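Local coordinates for protein possible marr-transcriptional regulator (Streptomyces coelicolor, PDB 4B8X) that is a MarR-family winged-helix protein of unknown function that probably binds DNA and regulates transcription, at residues L33-A36 / R37-A40. Residues are numbered along the deposited sequence; the frame is centred on the assembly and turned at random.
Sequences LTFA and RYEA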
ATOM      1  N   LEU A  33      -1.406   3.730  17.772  1.00 15.15           N
ATOM      2  CA  LEU A  33      -2.136   3.589  16.516  1.00 13.49           C
ATOM      3  C   LEU A  33      -1.242   3.080  15.410  1.00 13.86           C
ATOM      4  O   LEU A  33      -0.033   3.233  15.478  1.00 14.47           O
ATOM      5  CB  LEU A  33      -2.681   4.956  16.057  1.00 13.41           C
ATOM      6  CG  LEU A  33      -3.677   5.629  17.003  1.00 14.75           C
ATOM      7  CD1 LEU A  33      -3.924   7.050  16.557  1.00 16.34           C
ATOM      8  CD2 LEU A  33      -4.973   4.846  17.068  1.00 17.32           C
ATOM      9  N   THR A  34      -1.878   2.509  14.390  1.00 14.51           N
ATOM     10  CA  THR A  34      -1.335   2.439  13.046  1.00 13.49           C
ATOM     11  C   THR A  34      -2.064   3.468  12.196  1.00 12.83           C
ATOM     12  O   THR A  34      -3.088   4.021  12.623  1.00 12.13           O
ATOM     13  CB  THR A  34      -1.591   1.060  12.436  1.00 15.10           C
ATOM     14  OG1 THR A  34      -3.011   0.853  12.352  1.00 16.01           O
ATOM     15  CG2 THR A  34      -0.908  -0.041  13.242  1.00 17.20           C
ATOM     16  N   PHE A  35      -1.577   3.737  10.997  1.00 13.66           N
ATOM     17  CA  PHE A  35      -2.228   4.735  10.183  1.00 13.22           C
ATOM     18  C   PHE A  35      -3.659   4.312   9.866  1.00 13.09           C
ATOM     19  O   PHE A  35      -4.552   5.142   9.829  1.00 13.26           O
ATOM     20  CB  PHE A  35      -1.416   5.033   8.916  1.00 13.32           C
ATOM     21  CG  PHE A  35      -1.850   6.284   8.208  1.00 13.48           C
ATOM     22  CD1 PHE A  35      -1.693   7.513   8.814  1.00 14.07           C
ATOM     23  CD2 PHE A  35      -2.370   6.243   6.945  1.00 15.81           C
ATOM     24  CE1 PHE A  35      -2.063   8.676   8.187  1.00 15.96           C
ATOM     25  CE2 PHE A  35      -2.760   7.404   6.301  1.00 17.33           C
ATOM     26  CZ  PHE A  35      -2.594   8.625   6.921  1.00 16.47           C
ATOM     27  N   ALA A  36      -3.871   3.015   9.645  1.00 13.97           N
ATOM     28  CA  ALA A  36      -5.207   2.494   9.367  1.00 15.50           C
ATOM     29  C   ALA A  36      -6.170   2.807  10.531  1.00 13.04           C
ATOM     30  O   ALA A  36      -7.333   3.184  10.323  1.00 14.56           O
ATOM     31  CB  ALA A  36      -5.146   0.990   9.110  1.00 17.82           C
ATOM     32  N   ARG A  37      -5.710   2.641  11.755  1.00 12.42           N
ATOM     33  CA  ARG A  37      -6.557   2.946  12.902  1.00 12.62           C
ATOM     34  C   ARG A  37      -6.799   4.445  13.053  1.00 11.66           C
ATOM     35  O   ARG A  37      -7.903   4.872  13.404  1.00 12.10           O
ATOM     36  CB  ARG A  37      -5.994   2.334  14.183  1.00 13.95           C
ATOM     37  CG  ARG A  37      -5.967   0.809  14.097  1.00 16.00           C
ATOM     38  CD  ARG A  37      -6.018   0.148  15.461  1.00 18.21           C
ATOM     39  NE  ARG A  37      -4.762   0.267  16.208  1.00 18.43           N
ATOM     40  CZ  ARG A  37      -3.711  -0.543  16.072  1.00 18.75           C
ATOM     41  NH1 ARG A  37      -3.710  -1.487  15.146  1.00 21.26           N
ATOM     42  NH2 ARG A  37      -2.639  -0.366  16.827  1.00 21.17           N
ATOM     43  N   TYR A  38      -5.780   5.242  12.749  1.00 11.47           N
ATOM     44  CA  TYR A  38      -5.916   6.689  12.713  1.00 11.58           C
ATOM     45  C   TYR A  38      -6.992   7.090  11.714  1.00 11.16           C
ATOM     46  O   TYR A  38      -7.845   7.917  12.029  1.00 11.32           O
ATOM     47  CB  TYR A  38      -4.550   7.317  12.385  1.00 11.14           C
ATOM     48  CG  TYR A  38      -4.647   8.767  12.005  1.00 12.71           C
ATOM     49  CD1 TYR A  38      -4.752   9.744  12.994  1.00 12.25           C
ATOM     50  CD2 TYR A  38      -4.653   9.167  10.682  1.00 11.73           C
ATOM     51  CE1 TYR A  38      -4.878  11.070  12.649  1.00 12.26           C
ATOM     52  CE2 TYR A  38      -4.792  10.485  10.314  1.00 13.26           C
ATOM     53  CZ  TYR A  38      -4.885  11.436  11.296  1.00 12.07           C
ATOM     54  OH  TYR A  38      -5.011  12.739  10.936  1.00 14.87           O
ATOM     55  N   GLU A  39      -6.954   6.515  10.520  1.00 11.10           N
ATOM     56  CA  GLU A  39      -7.918   6.886   9.495  1.00 12.51           C
ATOM     57  C   GLU A  39      -9.344   6.582   9.935  1.00 11.76           C
ATOM     58  O   GLU A  39     -10.276   7.324   9.623  1.00 12.08           O
ATOM     59  CB  GLU A  39      -7.620   6.181   8.181  1.00 15.16           C
ATOM     60  CG  GLU A  39      -6.308   6.592   7.521  1.00 18.11           C
ATOM     61  CD  GLU A  39      -5.955   5.694   6.330  1.00 25.69           C
ATOM     62  OE1 GLU A  39      -5.676   4.468   6.478  1.00 30.68           O
ATOM     63  OE2 GLU A  39      -5.949   6.232   5.231  1.00 31.50           O
ATOM     64  N   ALA A  40      -9.535   5.480  10.641  1.00 11.86           N
ATOM     65  CA  ALA A  40     -10.876   5.138  11.137  1.00 11.16           C
ATOM     66  C   ALA A  40     -11.382   6.180  12.156  1.00 11.20           C
ATOM     67  O   ALA A  40     -12.564   6.587  12.127  1.00 11.97           O
ATOM     68  CB  ALA A  40     -10.882   3.742  11.736  1.00 12.70           C
TER
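Over one face of the Phe35 ring lies the aliphatic part of Glu39, whose CG sits 4.2 Å from the ring centroid, a CH-pi contact. The carboxylate carries on past the CD2-CE2 side of the ring, still above its plane, with Glu39 OE2 3.6 Å from Phe35 CE2. The two planes are 31° apart. Tyr38 meets Phe35 differently: the rings run near parallel, at 24°, but are slid so far that they barely overlap. The touch is made by Phe35 CE1 on Tyr38 CD2 at 3.6 Å. In both, CG stands anti to the backbone N, which sends the two rings off the same side of the turn, where their side chains cross at a slant. One face of the Arg37 guanidinium is turned to Thr34, with Thr34 N, buried and without a partner in the model, 3.8 Å above its plane and OG1 over the same face. A bend at chi3 (-73°) brings the guanidinium back beside Thr34, where NH2 bonds to Gly32 O. Cut back to an alanine, Arg37 would probably leave Gly32 O without this donor and the Thr34 methyl, CG2, without the NH1 that rests against it.

This is a worked example of an N-cap: Thr34 OG1 accepts from Arg37 N at 3.3 Å. Thr34 O takes Tyr38 N at 3.0 Å as the regular i to i+4 pattern begins, continued by Glu39 N to Phe35 O. Helix 35-45 thus starts packed against three others. Leu33, whose CD1 packs against Tyr38 CB, touches all three through Val28, Leu75 and Val104. Leu21 and Val24 of helix 5-28 meet Phe35, and Asp25 OD1 accepts from Phe35 N; helix 99-114 receives Tyr38, its OH hydrogen-bonded to Thr109; helix 65-77, probably the recognition helix of the winged helix-turn-helix, borders Arg37 and Ala40 through Thr71.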